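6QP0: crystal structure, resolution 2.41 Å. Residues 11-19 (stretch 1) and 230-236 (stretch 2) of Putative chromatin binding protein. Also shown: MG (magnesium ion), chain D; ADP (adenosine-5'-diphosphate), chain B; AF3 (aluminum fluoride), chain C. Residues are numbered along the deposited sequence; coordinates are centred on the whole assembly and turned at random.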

ATOM      1  N   PRO A  11      -2.758   9.828  -1.744  1.00 40.66           N
ATOM      2  CA  PRO A  11      -1.463  10.253  -2.286  1.00 39.67           C
ATOM      3  C   PRO A  11      -0.705  11.099  -1.273  1.00 41.34           C
ATOM      4  O   PRO A  11      -1.252  12.032  -0.683  1.00 39.73           O
ATOM      5  CB  PRO A  11      -1.847  11.064  -3.530  1.00 37.31           C
ATOM      6  CG  PRO A  11      -3.215  10.584  -3.891  1.00 35.90           C
ATOM      7  CD  PRO A  11      -3.885  10.234  -2.603  1.00 37.04           C
ATOM      8  N   SER A  12       0.569  10.761  -1.072  1.00 43.21           N
ATOM      9  CA  SER A  12       1.443  11.503  -0.164  1.00 47.39           C
ATOM     10  C   SER A  12       0.887  11.505   1.260  1.00 47.48           C
ATOM     11  O   SER A  12       0.956  12.507   1.975  1.00 49.93           O
ATOM     12  CB  SER A  12       1.664  12.935  -0.660  1.00 49.77           C
ATOM     13  OG  SER A  12       1.073  13.139  -1.933  1.00 49.40           O
ATOM     14  N   SER A  13       0.344  10.365   1.679  1.00 43.72           N
ATOM     15  CA  SER A  13      -0.222  10.215   3.012  1.00 42.46           C
ATOM     16  C   SER A  13       0.718   9.508   3.980  1.00 44.23           C
ATOM     17  O   SER A  13       0.366   9.340   5.151  1.00 46.11           O
ATOM     18  CB  SER A  13      -1.549   9.451   2.937  1.00 40.72           C
ATOM     19  OG  SER A  13      -1.364   8.156   2.392  1.00 39.95           O
ATOM     20  N   GLY A  14       1.895   9.094   3.525  1.00 39.47           N
ATOM     21  CA  GLY A  14       2.853   8.426   4.377  1.00 41.00           C
ATOM     22  C   GLY A  14       2.930   6.924   4.221  1.00 40.49           C
ATOM     23  O   GLY A  14       3.455   6.257   5.120  1.00 42.28           O
ATOM     24  N   LYS A  15       2.428   6.372   3.115  1.00 47.89           N
ATOM     25  CA  LYS A  15       2.489   4.930   2.902  1.00 46.51           C
ATOM     26  C   LYS A  15       3.929   4.434   2.935  1.00 46.80           C
ATOM     27  O   LYS A  15       4.275   3.532   3.708  1.00 46.95           O
ATOM     28  CB  LYS A  15       1.827   4.572   1.569  1.00 44.88           C
ATOM     29  CG  LYS A  15       0.326   4.807   1.531  1.00 44.48           C
ATOM     30  CD  LYS A  15      -0.252   4.499   0.155  1.00 43.01           C
ATOM     31  CE  LYS A  15      -0.468   5.764  -0.663  1.00 43.45           C
ATOM     32  NZ  LYS A  15       0.773   6.573  -0.809  1.00 44.53           N
ATOM     33  N   THR A  16       4.789   5.015   2.092  1.00 47.03           N
ATOM     34  CA  THR A  16       6.171   4.555   2.012  1.00 47.39           C
ATOM     35  C   THR A  16       6.872   4.696   3.357  1.00 48.99           C
ATOM     36  O   THR A  16       7.632   3.811   3.767  1.00 49.13           O
ATOM     37  CB  THR A  16       6.924   5.336   0.933  1.00 47.75           C
ATOM     38  OG1 THR A  16       6.188   5.297  -0.297  1.00 64.99           O
ATOM     39  CG2 THR A  16       8.305   4.741   0.709  1.00 48.04           C
ATOM     40  N   THR A  17       6.622   5.800   4.064  1.00 50.35           N
ATOM     41  CA  THR A  17       7.272   6.021   5.350  1.00 52.08           C
ATOM     42  C   THR A  17       6.871   4.949   6.355  1.00 51.91           C
ATOM     43  O   THR A  17       7.725   4.363   7.030  1.00 52.65           O
ATOM     44  CB  THR A  17       6.923   7.415   5.869  1.00 53.64           C
ATOM     45  OG1 THR A  17       7.002   8.355   4.788  1.00 53.86           O
ATOM     46  CG2 THR A  17       7.886   7.834   6.970  1.00 55.66           C
ATOM     47  N   ARG A  18       5.569   4.672   6.464  1.00 51.07           N
ATOM     48  CA  ARG A  18       5.111   3.619   7.364  1.00 51.01           C
ATOM     49  C   ARG A  18       5.526   2.237   6.873  1.00 49.79           C
ATOM     50  O   ARG A  18       5.823   1.356   7.687  1.00 50.31           O
ATOM     51  CB  ARG A  18       3.593   3.687   7.523  1.00 50.54           C
ATOM     52  CG  ARG A  18       3.117   4.347   8.815  1.00 52.30           C
ATOM     53  CD  ARG A  18       3.563   5.797   8.926  1.00 53.71           C
ATOM     54  NE  ARG A  18       2.821   6.512   9.962  1.00 55.26           N
ATOM     55  CZ  ARG A  18       3.092   6.452  11.264  1.00 56.95           C
ATOM     56  NH1 ARG A  18       4.094   5.705  11.709  1.00 57.32           N
ATOM     57  NH2 ARG A  18       2.356   7.139  12.124  1.00 58.42           N
ATOM     58  N   ALA A  19       5.550   2.024   5.554  1.00 48.31           N
ATOM     59  CA  ALA A  19       5.931   0.719   5.023  1.00 47.24           C
ATOM     60  C   ALA A  19       7.373   0.377   5.381  1.00 48.24           C
ATOM     61  O   ALA A  19       7.684  -0.775   5.708  1.00 48.19           O
ATOM     62  CB  ALA A  19       5.735   0.690   3.508  1.00 45.71           C
ATOM     63  N   LEU A 230      -4.795   0.982  11.230  1.00 41.15           N
ATOM     64  CA  LEU A 230      -4.577   2.365  10.831  1.00 43.01           C
ATOM     65  C   LEU A 230      -3.417   2.957  11.616  1.00 46.59           C
ATOM     66  O   LEU A 230      -3.141   2.555  12.750  1.00 46.36           O
ATOM     67  CB  LEU A 230      -5.840   3.212  11.045  1.00 42.26           C
ATOM     68  CG  LEU A 230      -7.092   2.769  10.285  1.00 40.75           C
ATOM     69  CD1 LEU A 230      -7.831   1.665  11.026  1.00 40.03           C
ATOM     70  CD2 LEU A 230      -8.013   3.955  10.031  1.00 42.29           C
ATOM     71  N   LEU A 231      -2.736   3.921  10.996  1.00 52.99           N
ATOM     72  CA  LEU A 231      -1.605   4.611  11.619  1.00 57.31           C
ATOM     73  C   LEU A 231      -1.665   6.078  11.202  1.00 60.20           C
ATOM     74  O   LEU A 231      -1.331   6.418  10.063  1.00 61.27           O
ATOM     75  CB  LEU A 231      -0.274   3.987  11.219  1.00 59.06           C
ATOM     76  CG  LEU A 231       0.049   2.582  11.723  1.00 59.29           C
ATOM     77  CD1 LEU A 231       1.372   2.108  11.130  1.00 60.81           C
ATOM     78  CD2 LEU A 231       0.101   2.552  13.236  1.00 59.58           C
ATOM     79  N   ALA A 232      -2.091   6.938  12.118  1.00 59.74           N
ATOM     80  CA  ALA A 232      -2.005   8.371  11.894  1.00 62.02           C
ATOM     81  C   ALA A 232      -0.560   8.829  12.059  1.00 65.09           C
ATOM     82  O   ALA A 232       0.261   8.165  12.697  1.00 66.96           O
ATOM     83  CB  ALA A 232      -2.915   9.128  12.861  1.00 63.59           C
ATOM     84  N   TRP A 233      -0.247   9.981  11.466  1.00 60.98           N
ATOM     85  CA  TRP A 233       1.100  10.525  11.591  1.00 63.42           C
ATOM     86  C   TRP A 233       1.474  10.724  13.057  1.00 64.93           C
ATOM     87  O   TRP A 233       2.567  10.340  13.490  1.00 67.37           O
ATOM     88  CB  TRP A 233       1.210  11.846  10.829  1.00 66.72           C
ATOM     89  CG  TRP A 233       1.329  11.689   9.344  1.00 67.14           C
ATOM     90  CD1 TRP A 233       1.104  10.556   8.613  1.00 65.51           C
ATOM     91  CD2 TRP A 233       1.714  12.702   8.407  1.00 70.58           C
ATOM     92  NE1 TRP A 233       1.320  10.806   7.279  1.00 66.39           N
ATOM     93  CE2 TRP A 233       1.696  12.115   7.126  1.00 69.39           C
ATOM     94  CE3 TRP A 233       2.069  14.049   8.527  1.00 73.21           C
ATOM     95  CZ2 TRP A 233       2.020  12.828   5.975  1.00 71.66           C
ATOM     96  CZ3 TRP A 233       2.389  14.755   7.382  1.00 75.78           C
ATOM     97  CH2 TRP A 233       2.362  14.144   6.123  1.00 74.10           C
ATOM     98  N   ASP A 234       0.572  11.321  13.837  1.00 65.01           N
ATOM     99  CA  ASP A 234       0.873  11.644  15.225  1.00 67.03           C
ATOM    100  C   ASP A 234       1.031  10.407  16.096  1.00 65.60           C
ATOM    101  O   ASP A 234       1.548  10.524  17.213  1.00 67.73           O
ATOM    102  CB  ASP A 234      -0.224  12.548  15.788  1.00 67.51           C
ATOM    103  CG  ASP A 234      -0.393  13.821  14.982  1.00 69.50           C
ATOM    104  OD1 ASP A 234       0.632  14.448  14.633  1.00 72.33           O
ATOM    105  OD2 ASP A 234      -1.548  14.188  14.685  1.00 68.56           O
ATOM    106  N   ASP A 235       0.609   9.235  15.622  1.00 62.40           N
ATOM    107  CA  ASP A 235       0.838   8.011  16.378  1.00 61.56           C
ATOM    108  C   ASP A 235       2.335   7.845  16.604  1.00 66.96           C
ATOM    109  O   ASP A 235       3.115   7.803  15.645  1.00 65.54           O
ATOM    110  CB  ASP A 235       0.262   6.800  15.648  1.00 57.95           C
ATOM    111  CG  ASP A 235      -1.233   6.636  15.880  1.00 55.59           C
ATOM    112  OD1 ASP A 235      -1.815   7.462  16.613  1.00 56.69           O
ATOM    113  OD2 ASP A 235      -1.827   5.681  15.335  1.00 52.90           O
ATOM    114  N   ASP A 236       2.739   7.773  17.868  1.00 78.06           N
ATOM    115  CA  ASP A 236       4.155   7.738  18.192  1.00 85.97           C
ATOM    116  C   ASP A 236       4.716   6.328  18.005  1.00 85.18           C
ATOM    117  O   ASP A 236       3.988   5.365  17.760  1.00 82.31           O
ATOM    118  CB  ASP A 236       4.392   8.223  19.622  1.00 91.67           C
ATOM    119  CG  ASP A 236       3.620   7.419  20.653  1.00 91.89           C
ATOM    120  OD1 ASP A 236       2.970   8.031  21.531  1.00 92.66           O
ATOM    121  OD2 ASP A 236       3.655   6.175  20.579  1.00 90.31           O
TER
HETATM  122 MG    MG D 503       4.533   5.022  -1.418  1.00 33.65          MG
HETATM  123  PB  ADP B 501       3.641   8.354   0.063  1.00 49.73           P
HETATM  124  O1B ADP B 501       4.789   7.550  -0.508  1.00 53.57           O
HETATM  125  O2B ADP B 501       2.970   9.132  -1.034  1.00 44.27           O
HETATM  126  O3B ADP B 501       2.632   7.430   0.700  1.00 50.31           O
HETATM  127  PA  ADP B 501       5.648   9.308   1.976  1.00 53.81           P
HETATM  128  O1A ADP B 501       6.772   9.341   0.969  1.00 53.53           O
HETATM  129  O2A ADP B 501       5.700   8.023   2.773  1.00 51.69           O
HETATM  130  O3A ADP B 501       4.202   9.431   1.188  1.00 52.03           O
HETATM  131  O5' ADP B 501       5.786  10.621   2.984  1.00 58.74           O
HETATM  132  C5' ADP B 501       5.442  11.888   2.461  1.00 62.95           C
HETATM  133  C4' ADP B 501       6.078  12.905   3.172  1.00 65.93           C
HETATM  134  O4' ADP B 501       5.371  13.145   4.484  1.00 67.97           O
HETATM  135  C3' ADP B 501       7.578  12.488   3.557  1.00 66.91           C
HETATM  136  O3' ADP B 501       8.478  13.688   3.493  1.00 67.29           O
HETATM  137  C2' ADP B 501       7.514  12.061   4.717  1.00 68.38           C
HETATM  138  O2' ADP B 501       8.742  12.441   5.455  1.00 68.14           O
HETATM  139  C1' ADP B 501       6.186  12.764   5.428  1.00 70.52           C
HETATM  140  N9  ADP B 501       5.536  11.796   6.244  1.00 72.94           N
HETATM  141  C8  ADP B 501       4.924  10.645   5.965  1.00 75.14           C
HETATM  142  N7  ADP B 501       4.494  10.139   7.126  1.00 75.21           N
HETATM  143  C5  ADP B 501       4.847  10.988   8.107  1.00 75.25           C
HETATM  144  C6  ADP B 501       4.655  10.950   9.471  1.00 74.05           C
HETATM  145  N6  ADP B 501       4.124  10.267  10.646  1.00 75.64           N
HETATM  146  N1  ADP B 501       5.107  11.927  10.237  1.00 74.69           N
HETATM  147  C2  ADP B 501       5.765  12.973   9.682  1.00 77.10           C
HETATM  148  N3  ADP B 501       5.959  13.018   8.342  1.00 76.51           N
HETATM  149  C4  ADP B 501       5.497  12.021   7.562  1.00 75.76           C
HETATM  150 AL   AF3 C 502       3.649   8.235  -2.919  1.00 41.56          AL
HETATM  151  F1  AF3 C 502       4.290   6.691  -2.556  1.00 39.17           F
HETATM  152  F2  AF3 C 502       4.692   9.585  -3.005  1.00 41.22           F
HETATM  153  F3  AF3 C 502       1.976   8.513  -2.720  1.00 41.22           F
HETATM  154  O   HOH W   1       6.254   5.178  -2.950  1.00 49.53           O

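A phosphate-binding loop and a distant segment of the same chain can be joined by as few as two hydrogen bonds while a nucleotide lies against both, and the two stretches here illustrate the principle. In the first, a loop from Pro11 to Gly14 leads into a helix that begins at Lys15 and runs on beyond Ala19. Gly14 occupies the N-cap position, and the first full helical turn is marked by the bond from Arg18 N to Gly14 O (3.0 Å). The second stretch enters as a strand through Leu230 and Leu231 and then folds into a type I turn from Ala232 to Asp235, closed by Asp235 N to Ala232 O at 3.1 Å. A weak bond from Ala232 N to Asp235 OD2 (3.5 Å) also links the ends of this turn. The backbones stay well apart: the CA atoms of Gly14 and Trp233 are 7.7 Å from each other, and those of Arg18 and Leu231 8.0 Å. Side chains must therefore bridge the gap, and together the stretches bury a modest 287 Å².

Two long side chains do most of this work, one from each stretch, and each ends on a backbone carbonyl of the other. Trp233 starts sideways, but with chi1 near -77° its indole end comes nearer the loop, where NE1 donates to Ser13 O at 2.8 Å with a favourable angle of 155°. Ser13 O lies at the ring edge, near its plane, as suits an in-plane N-H donor. Tryptophan thus combines reach, a single directed donor and a broad face, over which ADP N7 lies. Gly14 fits beside it for want of a side chain: an ideal CB would sit 2.8 Å from Trp233 NE1, a clash, and the backbone angles (102/18) would by themselves call for glycine.

Arg18 reaches the other way. Its CA-to-CB bond points toward the second stretch, and its NH2 donates to Ala232 O in a very short contact of 2.4 Å, with an angle of 125°. Ala232 O thereby serves both the turn and the arginine. The guanidinium is sandwiched, with ADP N6 over one face and Leu231 over the opposite face, while Ala232 O lies at its edge. Leucine suits this place because it offers an aliphatic surface: Leu231 CD1 meets Arg18 CG at 3.7 Å, and Leu231 CB lies over a guanidinium face. Although the arginine is buried, NH1 also finds a hydrogen-bonding partner, in a residue adjoining one of the stretches.

The nucleotide supplies a further link. ADP N6 makes a weak bond to Trp233 O (3.2 Å), whereas the phosphates engage the first stretch: Lys15, whose CA-to-CB bond points away from the second stretch, donates from NZ to ADP O3B at 2.5 Å, and Thr17 N donates to ADP O2A at 2.7 Å. Thr16 OG1 binds the magnesium ion at 2.0 Å. One ligand thus spans the junction that Trp233 and Arg18 close directly.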